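Local coordinates for methyltransferase (Streptococcus mutans, PDB 2B78), which is a putative S-adenosylmethionine-dependent methyltransferase that probably acts on RNA, its actual substrate not being established, at residues K312-G317 with G325-S330. Sequence-based numbering, arbitrary orientation.
Sequences KLIRQG and GLIIAS
Ile314 meets Ile327 and Ala329 in the second half of a beta-alpha-beta crossover, where helix 306-319 packs on strand 325-331, the parallel neighbour of strand 286-291. One methyl does most of the work on the helix side. Ile314 CD1 lies 3.9 Å from Ile327 CG2 and 4.2 Å from Ala329 CB, so it settles into the notch between two residues on the same face of the strand. The Ile314 CA-CB bond does not aim straight at the sheet. The reach comes from the ethyl branch: CG1 lies beside the backbone N, anti to the carbonyl carbon, and a chi2 of -69° bends CD1 round to the strand.

Ile327 uses both of its branches. Its CG2, anti to the backbone N, receives Ile314 CD1, while the longer branch runs out nearly straight (chi2 -170°). The two isoleucines slant across each other, with Ile327 CD1 4.4 Å from Ile314 CD1. Gly317, one helical turn on and without a side chain, faces that same branch, Gly317 CA being 5.5 Å from Ile327 CD1. The small methyl of Ala329 is consistent with the close approach of the helix here, the CA atoms of Ile314 and Ala329 being 8.1 Å apart.

No hydrogen bond joins the segments; the contact is buried and wholly apolar. Ile291, on strand 286-291, touches both Ile314 and Ile327 and joins the cluster. On the other face of the strand, Ile328 packs on Val380. The side chain of Ile314 is about 11 Å from that of Val272, a residue of the S-adenosyl-L-homocysteine site; the contact is core packing at some remove from it, a helix lying on the parallel strands of a Rossmann-like methyltransferase fold.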
# COMPACT_ATOMS: atom_id res chain seq x y z
N LYS A 312 -0.69 1.27 22.03
CA LYS A 312 -1.76 2.02 22.67
C LYS A 312 -3.10 1.77 21.99
O LYS A 312 -4.15 1.76 22.65
CB LYS A 312 -1.43 3.51 22.64
CG LYS A 312 -0.23 3.89 23.48
CD LYS A 312 0.07 5.38 23.34
CE LYS A 312 -1.09 6.21 23.84
NZ LYS A 312 -0.74 7.66 23.86
N LEU A 313 -3.08 1.58 20.67
CA LEU A 313 -4.31 1.33 19.93
C LEU A 313 -4.87 -0.03 20.34
O LEU A 313 -6.07 -0.19 20.52
CB LEU A 313 -4.05 1.35 18.43
CG LEU A 313 -3.42 2.64 17.90
CD1 LEU A 313 -3.16 2.51 16.40
CD2 LEU A 313 -4.33 3.83 18.20
N ILE A 314 -3.98 -1.00 20.48
CA ILE A 314 -4.37 -2.34 20.88
C ILE A 314 -4.89 -2.36 22.31
O ILE A 314 -5.93 -2.96 22.59
CB ILE A 314 -3.17 -3.31 20.77
CG1 ILE A 314 -2.79 -3.51 19.29
CG2 ILE A 314 -3.52 -4.65 21.41
CD1 ILE A 314 -3.83 -4.28 18.48
N ARG A 315 -4.18 -1.69 23.21
CA ARG A 315 -4.56 -1.63 24.62
C ARG A 315 -5.94 -1.02 24.80
O ARG A 315 -6.82 -1.60 25.44
CB ARG A 315 -3.54 -0.83 25.43
CG ARG A 315 -3.83 -0.77 26.94
CD ARG A 315 -2.73 -0.04 27.72
NE ARG A 315 -1.43 -0.69 27.59
CZ ARG A 315 -0.47 -0.31 26.75
NH1 ARG A 315 -0.65 0.75 25.96
NH2 ARG A 315 0.67 -0.99 26.70
N GLN A 316 -6.12 0.17 24.24
CA GLN A 316 -7.40 0.85 24.37
C GLN A 316 -8.52 0.17 23.58
O GLN A 316 -9.67 0.19 24.00
CB GLN A 316 -7.22 2.32 23.98
CG GLN A 316 -6.34 3.05 25.00
CD GLN A 316 -6.34 4.56 24.82
OE1 GLN A 316 -7.38 5.16 24.55
NE2 GLN A 316 -5.18 5.18 25.00
N GLY A 317 -8.17 -0.45 22.46
CA GLY A 317 -9.17 -1.16 21.69
C GLY A 317 -9.72 -2.34 22.48
O GLY A 317 -10.92 -2.61 22.48
N GLY A 325 -14.21 -11.35 21.08
CA GLY A 325 -14.11 -10.49 19.91
C GLY A 325 -12.83 -10.67 19.11
O GLY A 325 -11.95 -11.45 19.47
N LEU A 326 -12.74 -9.94 18.00
CA LEU A 326 -11.56 -10.01 17.14
C LEU A 326 -10.97 -8.64 16.86
O LEU A 326 -11.68 -7.63 16.85
CB LEU A 326 -11.93 -10.64 15.79
CG LEU A 326 -12.46 -12.07 15.84
CD1 LEU A 326 -13.41 -12.29 14.67
CD2 LEU A 326 -11.29 -13.04 15.83
N ILE A 327 -9.66 -8.61 16.66
CA ILE A 327 -8.96 -7.39 16.33
C ILE A 327 -8.24 -7.66 15.02
O ILE A 327 -7.60 -8.70 14.86
CB ILE A 327 -7.91 -7.01 17.39
CG1 ILE A 327 -8.59 -6.63 18.70
CG2 ILE A 327 -7.07 -5.83 16.90
CD1 ILE A 327 -7.65 -6.01 19.72
N ILE A 328 -8.38 -6.75 14.08
CA ILE A 328 -7.69 -6.87 12.80
C ILE A 328 -6.71 -5.70 12.84
O ILE A 328 -7.10 -4.55 12.67
CB ILE A 328 -8.68 -6.71 11.63
CG1 ILE A 328 -9.65 -7.89 11.64
CG2 ILE A 328 -7.92 -6.68 10.29
CD1 ILE A 328 -10.71 -7.84 10.56
N ALA A 329 -5.46 -6.01 13.16
CA ALA A 329 -4.41 -5.00 13.27
C ALA A 329 -3.63 -4.90 11.97
O ALA A 329 -2.89 -5.82 11.60
CB ALA A 329 -3.45 -5.34 14.42
N SER A 330 -3.79 -3.77 11.30
CA SER A 330 -3.15 -3.51 10.03
C SER A 330 -2.18 -2.34 10.05
O SER A 330 -2.31 -1.41 10.86
CB SER A 330 -4.23 -3.27 8.96
OG SER A 330 -3.70 -2.64 7.82